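PDB 2WAO: endoglucanase E from Clostridium thermocellum, which probably deacetylates plant cell-wall polysaccharides through its C-terminal family 2 carbohydrate esterase domain, which also binds cello-oligosaccharides in its active site. Local coordinates for residues M156-T162 against H316-A320; P214-V218 against I327-W333; K233-V237 against Y275-V279; H255-G261 against K290-F296. One frame throughout, in Å; residues are numbered along the deposited sequence.

In the fold
All four contacts belong to the SGNH-type hydrolase part of the chain and are largely buried. Interaction 1 lies nearest the chain centre and interaction 3 farthest from it. Interaction 4 joins two strands of the parallel sheet, and its backbone bonds set the register. Interactions 1 and 2 share helix 313-331. Interaction 2 packs the end of that helix on strand 216-220, beside strand 255-260, mainly through apolar groups. Interaction 1 joins the N-terminal part of the helix to the start of helix 158-165 and adds a histidine-to-backbone bond. Interaction 3 pairs helices 233-250 and 266-285, and Val-276 carries it onto interaction 4. It has the one salt bridge between paired segments, at its partly exposed margin.

Interaction 1: residues M156-T162 against H316-A320; sequences MSYAAIT and HQLMA
Tyr-158 O lies 3.6 Å from Ala-320 CB and is gripped by two donors of Thr-162. The hydroxyl OG1 of Thr-162 gives Tyr-158 O a bond of 2.7 Å. The backbone N of Thr-162 reaches the same oxygen from the opposite face of the carbonyl plane. The hydroxyl also faces the partner helix, with Thr-162 OG1 lying 3.3 Å from Ala-320 CA. The bond that crosses the contact is 2.8 Å long and runs from Tyr-158 N to His-316 ND1. It is bent, with 143° at the hydrogen, and the donor is tilted out of the imidazole plane. Tyr-158 N stands in the first turn of its helix, where no helical carbonyl is available. His-316 supplies that acceptor. Next to it Ser-157 is the N-cap, its OG accepting from Ala-160 N in one of two conformers. The two helices, 158-165 and 313-331, belong to the alpha/beta fold of the SGNH hydrolases, and their short segments meet at 48°. Deeper in, Tyr-158 holds CG between its backbone N and carbonyl carbon (chi1 72°). This brings Tyr-158 CB to 3.6 Å from Met-319 CB and sets the ring edge beside His-316 ND1. The Met-319 chain bends at its sulfur, and its methyl CE lies over the ring face, 3.9 Å from the Tyr-158 centroid. The sulfur stands obliquely to the ring, a Met-aromatic contact. Ile-161 CG2 presses on Ala-320 CB at 3.4 Å, a tight pair. Toward the partly exposed side, Ile-161 CD1 rests on Gln-317 CG, and Met-156 CE approaches Gln-317 NE2.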
# COMPACT_ATOMS: atom_id res chain seq x y z
N MET A 156 -6.91 5.83 2.46
CA MET A 156 -7.68 6.41 1.33
C MET A 156 -6.85 6.40 0.01
O MET A 156 -7.03 7.24 -0.89
CB MET A 156 -8.25 7.79 1.68
CG MET A 156 -9.34 7.76 2.79
SD MET A 156 -10.73 6.69 2.33
CE MET A 156 -11.50 7.67 1.06
N SER A 157 -5.89 5.46 -0.07
CA SER A 157 -5.20 5.20 -1.34
C SER A 157 -6.15 4.44 -2.26
O SER A 157 -7.07 3.74 -1.80
CB SER A 157 -3.94 4.36 -1.12
OG SER A 157 -4.28 3.02 -0.82
N TYR A 158 -5.92 4.58 -3.56
CA TYR A 158 -6.74 3.80 -4.53
C TYR A 158 -6.64 2.32 -4.19
O TYR A 158 -7.60 1.56 -4.42
CB TYR A 158 -6.31 4.03 -5.97
CG TYR A 158 -4.99 3.39 -6.31
CD1 TYR A 158 -4.95 2.15 -6.96
CD2 TYR A 158 -3.77 4.00 -5.94
CE1 TYR A 158 -3.75 1.53 -7.24
CE2 TYR A 158 -2.54 3.38 -6.22
CZ TYR A 158 -2.55 2.16 -6.87
OH TYR A 158 -1.40 1.49 -7.15
N ALA A 159 -5.47 1.88 -3.71
CA ALA A 159 -5.24 0.49 -3.39
C ALA A 159 -6.13 0.01 -2.23
O ALA A 159 -6.79 -1.05 -2.31
CB ALA A 159 -3.77 0.28 -3.07
N ALA A 160 -6.18 0.79 -1.14
CA ALA A 160 -6.98 0.39 0.02
C ALA A 160 -8.47 0.43 -0.30
O ALA A 160 -9.26 -0.43 0.14
CB ALA A 160 -6.71 1.29 1.21
N ILE A 161 -8.85 1.42 -1.09
CA ILE A 161 -10.26 1.60 -1.39
C ILE A 161 -10.72 0.41 -2.31
O ILE A 161 -11.82 -0.20 -2.11
CB ILE A 161 -10.47 2.94 -2.13
CG1 ILE A 161 -10.18 4.15 -1.21
CG2 ILE A 161 -11.94 2.99 -2.70
CD1 ILE A 161 -10.02 5.46 -2.04
N THR A 162 -9.86 0.06 -3.28
CA THR A 162 -10.12 -1.09 -4.22
C THR A 162 -10.24 -2.40 -3.39
O THR A 162 -11.15 -3.19 -3.60
CB THR A 162 -8.96 -1.18 -5.27
OG1 THR A 162 -9.01 -0.02 -6.13
CG2 THR A 162 -9.10 -2.44 -6.17
N HIS A 316 -7.76 9.41 -6.14
CA HIS A 316 -7.67 8.02 -5.64
C HIS A 316 -8.99 7.28 -5.78
O HIS A 316 -9.00 6.11 -6.18
CB HIS A 316 -7.17 7.97 -4.19
CG HIS A 316 -5.68 8.15 -4.05
ND1 HIS A 316 -4.79 7.11 -4.21
CD2 HIS A 316 -4.94 9.24 -3.72
CE1 HIS A 316 -3.56 7.53 -3.95
NE2 HIS A 316 -3.61 8.83 -3.69
N GLN A 317 -10.11 7.96 -5.49
CA GLN A 317 -11.40 7.35 -5.63
C GLN A 317 -11.68 6.98 -7.09
O GLN A 317 -12.11 5.89 -7.34
CB GLN A 317 -12.51 8.21 -5.01
CG GLN A 317 -12.36 8.24 -3.48
CD GLN A 317 -13.28 9.21 -2.82
OE1 GLN A 317 -13.38 10.38 -3.22
NE2 GLN A 317 -13.98 8.75 -1.78
N LEU A 318 -11.43 7.88 -8.03
CA LEU A 318 -11.58 7.57 -9.47
C LEU A 318 -10.74 6.35 -9.89
O LEU A 318 -11.18 5.51 -10.68
CB LEU A 318 -11.18 8.77 -10.34
CG LEU A 318 -12.11 10.00 -10.32
CD1 LEU A 318 -11.62 11.00 -11.34
CD2 LEU A 318 -13.60 9.56 -10.56
N MET A 319 -9.51 6.32 -9.42
CA MET A 319 -8.60 5.20 -9.73
C MET A 319 -9.18 3.90 -9.19
O MET A 319 -9.20 2.85 -9.87
CB MET A 319 -7.25 5.50 -9.11
CG MET A 319 -6.47 6.59 -9.77
SD MET A 319 -4.91 6.96 -8.85
CE MET A 319 -3.94 5.55 -9.31
N ALA A 320 -9.66 3.97 -7.95
CA ALA A 320 -10.22 2.78 -7.30
C ALA A 320 -11.45 2.28 -8.09
O ALA A 320 -11.56 1.09 -8.29
CB ALA A 320 -10.59 3.08 -5.85

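Interaction 2: residues P214-V218 against I327-W333; sequences PQVVV and IKNKLGW
Val-216 pushes one methyl, CG2, into a hollow formed by Ile-327, Leu-331 and Trp-333. Ile-327 CG2 forms one wall, 3.9 Å from Val-216 CG2. Leu-331 CD1 is the nearest part of the hollow, at 3.6 Å from Val-216 CG2. The outer rim of the indole closes it, with Trp-333 CH2 at 3.7 Å from Val-216 CG2. The other methyl of Val-216, CG1, is anti to the backbone N (chi1 178°) and meets the end of the Ile-327 chain, CD1. Val-218 CG2 continues this ridge and touches Ile-327 CD1 more loosely, at 4.2 Å. The next bump is Gln-215. Its CB packs on Leu-331 CD2, and its bent chain carries the amide to the indole edge. There Gln-215 OE1 stands 3.4 Å from Trp-333 CZ2, near the ring plane, with the amide and indole planes 78° apart. Leu-331 CD2 also covers a face of the indole, so leucine and tryptophan pack on each other as well. Gly-332, with a positive phi of 64°, is where the chain leaves helical angles, just before Trp-333. The contact lays the C-terminal end of helix 313-331 on the parallel sheet of the SGNH hydrolase fold, through strand 216-220. Arg-123 makes a cation-pi contact with Trp-333. The amide of Gln-215 is held elsewhere, OE1 by Lys-124 N and NE2 by Glu-122 O. Between the two segments the attraction is therefore mainly dispersion, and it depends on the fit of the Val-216 methyls among Ile-327, Leu-331 and the indole rim.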
# COMPACT_ATOMS: atom_id res chain seq x y z
N PRO A 214 -1.44 -13.89 -3.10
CA PRO A 214 -2.61 -13.12 -3.59
C PRO A 214 -3.08 -13.73 -4.93
O PRO A 214 -2.24 -14.34 -5.67
CB PRO A 214 -2.02 -11.72 -3.79
CG PRO A 214 -0.62 -11.99 -4.22
CD PRO A 214 -0.17 -13.17 -3.37
N GLN A 215 -4.37 -13.57 -5.25
CA GLN A 215 -4.90 -13.93 -6.55
C GLN A 215 -4.66 -12.78 -7.52
O GLN A 215 -4.77 -12.97 -8.73
CB GLN A 215 -6.40 -14.27 -6.48
CG GLN A 215 -6.74 -15.41 -5.51
CD GLN A 215 -7.04 -14.96 -4.10
OE1 GLN A 215 -7.07 -13.80 -3.81
NE2 GLN A 215 -7.26 -15.92 -3.21
N VAL A 216 -4.37 -11.57 -6.99
CA VAL A 216 -4.22 -10.39 -7.84
C VAL A 216 -2.97 -9.64 -7.38
O VAL A 216 -2.80 -9.45 -6.18
CB VAL A 216 -5.40 -9.40 -7.67
CG1 VAL A 216 -5.20 -8.15 -8.55
CG2 VAL A 216 -6.70 -10.06 -8.09
N VAL A 217 -2.17 -9.19 -8.34
CA VAL A 217 -1.06 -8.28 -8.06
C VAL A 217 -1.29 -7.06 -8.96
O VAL A 217 -1.58 -7.21 -10.13
CB VAL A 217 0.32 -8.95 -8.35
CG1 VAL A 217 1.52 -7.97 -8.11
CG2 VAL A 217 0.48 -10.21 -7.48
N VAL A 218 -1.13 -5.86 -8.41
CA VAL A 218 -1.25 -4.60 -9.12
C VAL A 218 0.10 -3.90 -9.04
O VAL A 218 0.64 -3.67 -7.94
CB VAL A 218 -2.39 -3.72 -8.50
CG1 VAL A 218 -2.52 -2.36 -9.22
CG2 VAL A 218 -3.76 -4.46 -8.56
N ILE A 327 -10.53 -5.58 -12.13
CA ILE A 327 -10.33 -6.81 -11.36
C ILE A 327 -11.64 -7.64 -11.31
O ILE A 327 -11.61 -8.85 -11.53
CB ILE A 327 -9.78 -6.51 -9.98
CG1 ILE A 327 -8.38 -5.91 -10.10
CG2 ILE A 327 -9.72 -7.80 -9.17
CD1 ILE A 327 -7.89 -5.24 -8.79
N LYS A 328 -12.77 -6.98 -11.10
CA LYS A 328 -14.07 -7.69 -11.09
C LYS A 328 -14.26 -8.46 -12.40
O LYS A 328 -14.66 -9.62 -12.38
CB LYS A 328 -15.25 -6.72 -10.91
CG LYS A 328 -15.52 -6.37 -9.49
CD LYS A 328 -16.77 -5.47 -9.38
CE LYS A 328 -17.13 -5.29 -7.91
NZ LYS A 328 -18.08 -4.12 -7.73
N ASN A 329 -13.99 -7.79 -13.53
CA ASN A 329 -14.05 -8.35 -14.87
C ASN A 329 -13.21 -9.61 -15.06
O ASN A 329 -13.74 -10.65 -15.53
CB ASN A 329 -13.60 -7.31 -15.90
CG ASN A 329 -13.71 -7.82 -17.36
OD1 ASN A 329 -12.71 -7.87 -18.10
ND2 ASN A 329 -14.91 -8.15 -17.78
N LYS A 330 -11.91 -9.52 -14.72
CA LYS A 330 -11.00 -10.66 -14.91
C LYS A 330 -11.18 -11.78 -13.91
O LYS A 330 -10.94 -12.94 -14.25
CB LYS A 330 -9.53 -10.23 -14.90
CG LYS A 330 -9.20 -9.15 -15.91
CD LYS A 330 -9.35 -9.61 -17.33
CE LYS A 330 -8.97 -8.43 -18.24
NZ LYS A 330 -9.33 -8.72 -19.64
N LEU A 331 -11.49 -11.43 -12.67
CA LEU A 331 -11.53 -12.42 -11.59
C LEU A 331 -12.94 -13.00 -11.40
O LEU A 331 -13.09 -14.04 -10.80
CB LEU A 331 -10.99 -11.81 -10.27
CG LEU A 331 -9.49 -12.10 -10.43
CD1 LEU A 331 -8.63 -11.02 -11.03
CD2 LEU A 331 -8.83 -12.95 -9.37
N GLY A 332 -13.97 -12.31 -11.88
CA GLY A 332 -15.35 -12.60 -11.47
C GLY A 332 -15.60 -12.35 -9.99
O GLY A 332 -16.32 -13.11 -9.35
N TRP A 333 -14.95 -11.32 -9.43
CA TRP A 333 -15.07 -10.96 -8.02
C TRP A 333 -16.21 -9.96 -7.79
O TRP A 333 -16.02 -8.83 -7.34
CB TRP A 333 -13.77 -10.36 -7.54
CG TRP A 333 -12.75 -11.37 -7.09
CD1 TRP A 333 -12.82 -12.72 -7.21
CD2 TRP A 333 -11.49 -11.06 -6.51
NE1 TRP A 333 -11.65 -13.30 -6.69
CE2 TRP A 333 -10.83 -12.28 -6.26
CE3 TRP A 333 -10.87 -9.85 -6.13
CZ2 TRP A 333 -9.56 -12.33 -5.67
CZ3 TRP A 333 -9.60 -9.90 -5.55
CH2 TRP A 333 -8.95 -11.14 -5.33

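Interaction 3: residues K233-V237 against Y275-V279; sequences KTKFV and YVTEV
Lys-233 and Glu-278 both extend from their helices with CG anti to the backbone N, at chi1 -176° and -179°. Both chains stay straight beyond CG, and the two side chains cross at about a right angle. Lys-233 NZ bonds to Glu-278 OE1 at 2.9 Å, a salt bridge made on the syn side of the carboxylate. On the way there the lysine chain runs over one face of Tyr-275. Lys-233 CG is 3.6 Å from the Tyr-275 ring centroid, a CH-pi contact, and Lys-233 CD sits 3.5 Å from Tyr-275 CE1. Helices 233-250 and 266-285 lie on the same side of the parallel sheet of this SGNH-type domain, and the short segments meet at 52°. Val-276 reaches the sheet, touching Cys-258 and Val-260 of strand 255-260 and Phe-293 of strand 291-295. Beneath the lysine the contact is apolar. Phe-236 CD2 packs on Tyr-275 CB at 3.7 Å. The edge of the same phenyl ring meets Val-276, with Phe-236 CE2 3.8 Å from Val-276 CG2. Phe-226 adds a third ring, edge-to-face with Phe-236 and also in contact with Tyr-275. Val-237 uses both methyls. CG2 lies against Tyr-275 CB, and Val-237 CG1 meets Val-279 CG2 at 3.7 Å. The two valines run alongside each other, pointing opposite ways.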
# COMPACT_ATOMS: atom_id res chain seq x y z
N LYS A 233 14.81 2.89 -22.95
CA LYS A 233 13.79 1.89 -23.25
C LYS A 233 14.19 0.45 -22.90
O LYS A 233 13.46 -0.24 -22.19
CB LYS A 233 13.32 1.94 -24.69
CG LYS A 233 12.18 0.96 -24.96
CD LYS A 233 11.71 1.00 -26.39
CE LYS A 233 10.55 0.04 -26.59
NZ LYS A 233 9.95 0.23 -27.94
N THR A 234 15.32 -0.02 -23.43
CA THR A 234 15.71 -1.41 -23.17
C THR A 234 15.85 -1.71 -21.67
O THR A 234 15.36 -2.75 -21.19
CB THR A 234 17.00 -1.78 -23.98
OG1 THR A 234 16.72 -1.57 -25.37
CG2 THR A 234 17.31 -3.24 -23.79
N LYS A 235 16.46 -0.78 -20.96
CA LYS A 235 16.70 -0.87 -19.53
C LYS A 235 15.36 -0.97 -18.76
O LYS A 235 15.17 -1.86 -17.94
CB LYS A 235 17.48 0.35 -19.06
CG LYS A 235 17.86 0.32 -17.58
CD LYS A 235 18.75 1.52 -17.12
CE LYS A 235 19.52 1.14 -15.85
NZ LYS A 235 19.93 2.30 -14.97
N PHE A 236 14.46 -0.05 -19.08
CA PHE A 236 13.13 -0.02 -18.46
C PHE A 236 12.26 -1.27 -18.76
O PHE A 236 11.67 -1.86 -17.83
CB PHE A 236 12.39 1.29 -18.84
CG PHE A 236 11.02 1.40 -18.16
CD1 PHE A 236 10.92 1.93 -16.87
CD2 PHE A 236 9.88 0.92 -18.80
CE1 PHE A 236 9.67 2.03 -16.24
CE2 PHE A 236 8.64 1.00 -18.17
CZ PHE A 236 8.53 1.55 -16.90
N VAL A 237 12.17 -1.64 -20.03
CA VAL A 237 11.39 -2.78 -20.43
C VAL A 237 11.96 -4.05 -19.79
O VAL A 237 11.22 -4.86 -19.25
CB VAL A 237 11.30 -2.88 -21.96
CG1 VAL A 237 10.71 -4.28 -22.38
CG2 VAL A 237 10.38 -1.72 -22.49
N TYR A 275 6.00 1.80 -23.40
CA TYR A 275 6.90 0.76 -22.85
C TYR A 275 6.15 -0.31 -22.04
O TYR A 275 6.36 -1.52 -22.28
CB TYR A 275 8.04 1.36 -22.01
CG TYR A 275 8.97 2.30 -22.73
CD1 TYR A 275 8.90 2.50 -24.12
CD2 TYR A 275 9.91 3.02 -22.00
CE1 TYR A 275 9.77 3.42 -24.75
CE2 TYR A 275 10.76 3.93 -22.61
CZ TYR A 275 10.69 4.09 -23.99
OH TYR A 275 11.56 5.02 -24.57
N VAL A 276 5.26 0.12 -21.13
CA VAL A 276 4.47 -0.82 -20.29
C VAL A 276 3.51 -1.63 -21.18
O VAL A 276 3.33 -2.83 -20.94
CB VAL A 276 3.77 -0.09 -19.13
CG1 VAL A 276 2.86 -1.05 -18.27
CG2 VAL A 276 4.85 0.64 -18.22
N THR A 277 2.88 -1.03 -22.20
CA THR A 277 1.97 -1.85 -23.00
C THR A 277 2.81 -2.85 -23.81
O THR A 277 2.34 -3.95 -24.09
CB THR A 277 1.04 -1.03 -23.94
OG1 THR A 277 1.87 -0.21 -24.78
CG2 THR A 277 0.05 -0.14 -23.15
N GLU A 278 4.04 -2.47 -24.19
CA GLU A 278 4.93 -3.42 -24.89
C GLU A 278 5.24 -4.61 -23.97
O GLU A 278 5.20 -5.77 -24.39
CB GLU A 278 6.21 -2.72 -25.37
CG GLU A 278 7.16 -3.65 -26.13
CD GLU A 278 8.28 -2.87 -26.84
OE1 GLU A 278 7.97 -1.90 -27.60
OE2 GLU A 278 9.47 -3.23 -26.59
N VAL A 279 5.53 -4.31 -22.72
CA VAL A 279 5.77 -5.34 -21.70
C VAL A 279 4.59 -6.31 -21.61
O VAL A 279 4.77 -7.54 -21.68
CB VAL A 279 6.15 -4.71 -20.32
CG1 VAL A 279 6.11 -5.78 -19.25
CG2 VAL A 279 7.55 -4.03 -20.39

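Interaction 4: residues H255-G261 against K290-F296; sequences HIFCCVG and KVYFVEF
Ile-256 pairs with Val-291 in a parallel ladder that runs on to Val-260 and Glu-295. The strands belong to a beta-alpha-beta unit, with helix 266-285 as the crossover, and strand 291-295 borders the sheet. Six backbone hydrogen bonds fix the register. The first is Ile-256 N to Lys-290 O, at 2.8 Å, and the last is Phe-296 N to Val-260 O. CA-H...O contacts, such as Val-291 CA to Ile-256 O, fill in between them. Apolar packing lines both sheet faces. Beside helix 266-285, Val-260 CG2 meets the edge of Phe-293, 3.7 Å from its CE1, and Cys-258 SG touches Val-291 CG1. On the side of helix 313-331, Cys-259 CB packs on Phe-296 CE2 at 3.6 Å, and Cys-259 SG stands obliquely to that ring. The aromatic cluster of His-255, Phe-257 and Tyr-292 lies on this side too. Tyr-292 CD2 sits over a face of Phe-257, 3.4 Å from Phe-257 CE1, but the two rings meet obliquely, with planes at 40°. Glu-295 pairs with Arg-273, and Lys-290 NZ bonds to Asp-253 O. Lys-290 CE rests over the centre of the His-255 ring, while at the ring edge His-255 ND1 shares a 2.8 Å hydrogen bond with Tyr-292 OH.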
# COMPACT_ATOMS: atom_id res chain seq x y z
N HIS A 255 -3.27 -13.10 -11.13
CA HIS A 255 -3.59 -12.16 -12.23
C HIS A 255 -2.79 -10.89 -11.98
O HIS A 255 -2.91 -10.29 -10.89
CB HIS A 255 -5.08 -11.85 -12.23
CG HIS A 255 -5.95 -13.04 -12.50
ND1 HIS A 255 -6.53 -13.25 -13.73
CD2 HIS A 255 -6.34 -14.07 -11.72
CE1 HIS A 255 -7.25 -14.36 -13.70
NE2 HIS A 255 -7.15 -14.88 -12.49
N ILE A 256 -1.99 -10.46 -12.97
CA ILE A 256 -1.07 -9.31 -12.74
C ILE A 256 -1.56 -8.10 -13.55
O ILE A 256 -1.69 -8.19 -14.79
CB ILE A 256 0.40 -9.66 -13.12
CG1 ILE A 256 0.90 -10.86 -12.27
CG2 ILE A 256 1.35 -8.40 -12.93
CD1 ILE A 256 2.30 -11.41 -12.72
N PHE A 257 -1.81 -6.98 -12.87
CA PHE A 257 -2.33 -5.75 -13.53
C PHE A 257 -1.23 -4.71 -13.54
O PHE A 257 -0.76 -4.29 -12.46
CB PHE A 257 -3.57 -5.24 -12.77
CG PHE A 257 -4.75 -6.13 -12.94
CD1 PHE A 257 -5.70 -5.86 -13.95
CD2 PHE A 257 -4.93 -7.23 -12.09
CE1 PHE A 257 -6.80 -6.70 -14.12
CE2 PHE A 257 -6.03 -8.07 -12.27
CZ PHE A 257 -6.96 -7.81 -13.26
N CYS A 258 -0.78 -4.35 -14.74
CA CYS A 258 0.31 -3.36 -14.93
C CYS A 258 -0.27 -1.99 -15.27
O CYS A 258 -1.01 -1.84 -16.27
CB CYS A 258 1.22 -3.82 -16.08
SG CYS A 258 2.00 -5.39 -15.72
N CYS A 259 0.01 -0.98 -14.44
CA CYS A 259 -0.82 0.25 -14.48
C CYS A 259 0.02 1.48 -14.75
O CYS A 259 1.14 1.57 -14.25
CB CYS A 259 -1.56 0.48 -13.15
SG CYS A 259 -2.58 -0.89 -12.60
N VAL A 260 -0.51 2.40 -15.56
CA VAL A 260 0.17 3.67 -15.80
C VAL A 260 -0.80 4.81 -15.43
O VAL A 260 -1.94 4.78 -15.81
CB VAL A 260 0.60 3.75 -17.30
CG1 VAL A 260 1.10 5.10 -17.63
CG2 VAL A 260 1.73 2.71 -17.58
N GLY A 261 -0.31 5.81 -14.70
CA GLY A 261 -1.07 7.04 -14.43
C GLY A 261 -1.28 7.11 -12.93
O GLY A 261 -1.06 6.13 -12.24
N LYS A 290 -2.46 -13.97 -18.20
CA LYS A 290 -2.90 -13.33 -16.96
C LYS A 290 -2.01 -12.15 -16.54
O LYS A 290 -1.76 -11.94 -15.36
CB LYS A 290 -3.02 -14.36 -15.85
CG LYS A 290 -4.07 -15.43 -16.21
CD LYS A 290 -3.92 -16.67 -15.36
CE LYS A 290 -4.23 -16.34 -13.92
NZ LYS A 290 -4.54 -17.60 -13.12
N VAL A 291 -1.57 -11.36 -17.53
CA VAL A 291 -0.89 -10.08 -17.35
C VAL A 291 -1.72 -9.10 -18.21
O VAL A 291 -2.02 -9.35 -19.40
CB VAL A 291 0.53 -10.09 -17.85
CG1 VAL A 291 1.18 -8.72 -17.51
CG2 VAL A 291 1.28 -11.13 -17.10
N TYR A 292 -2.14 -8.02 -17.55
CA TYR A 292 -3.07 -7.02 -18.12
C TYR A 292 -2.54 -5.63 -17.98
O TYR A 292 -1.70 -5.34 -17.10
CB TYR A 292 -4.41 -7.06 -17.40
CG TYR A 292 -4.92 -8.47 -17.15
CD1 TYR A 292 -5.37 -9.28 -18.21
CD2 TYR A 292 -4.96 -8.98 -15.86
CE1 TYR A 292 -5.87 -10.60 -17.96
CE2 TYR A 292 -5.43 -10.31 -15.59
CZ TYR A 292 -5.86 -11.09 -16.67
OH TYR A 292 -6.33 -12.36 -16.38
N PHE A 293 -3.07 -4.75 -18.82
CA PHE A 293 -2.76 -3.33 -18.76
C PHE A 293 -3.93 -2.46 -18.26
O PHE A 293 -5.10 -2.66 -18.65
CB PHE A 293 -2.31 -2.83 -20.14
CG PHE A 293 -1.96 -1.38 -20.15
CD1 PHE A 293 -0.80 -0.92 -19.50
CD2 PHE A 293 -2.80 -0.44 -20.79
CE1 PHE A 293 -0.45 0.42 -19.49
CE2 PHE A 293 -2.47 0.92 -20.78
CZ PHE A 293 -1.29 1.36 -20.11
N VAL A 294 -3.60 -1.47 -17.42
CA VAL A 294 -4.63 -0.48 -16.98
C VAL A 294 -4.03 0.91 -17.02
O VAL A 294 -2.92 1.13 -16.53
CB VAL A 294 -5.17 -0.75 -15.54
CG1 VAL A 294 -6.30 0.25 -15.15
CG2 VAL A 294 -5.57 -2.22 -15.34
N GLU A 295 -4.74 1.84 -17.66
CA GLU A 295 -4.31 3.25 -17.61
C GLU A 295 -5.30 4.11 -16.82
O GLU A 295 -6.52 4.12 -17.12
CB GLU A 295 -4.11 3.84 -19.01
CG GLU A 295 -3.61 5.30 -18.88
CD GLU A 295 -3.20 5.95 -20.22
OE1 GLU A 295 -3.21 5.22 -21.27
OE2 GLU A 295 -2.83 7.17 -20.18
N PHE A 296 -4.78 4.79 -15.79
CA PHE A 296 -5.55 5.81 -15.08
C PHE A 296 -5.34 7.12 -15.82
O PHE A 296 -4.20 7.58 -15.96
CB PHE A 296 -5.08 5.93 -13.63
CG PHE A 296 -5.09 4.61 -12.88
CD1 PHE A 296 -6.29 4.02 -12.50
CD2 PHE A 296 -3.88 4.01 -12.51
CE1 PHE A 296 -6.31 2.84 -11.76
CE2 PHE A 296 -3.88 2.83 -11.78
CZ PHE A 296 -5.09 2.23 -11.40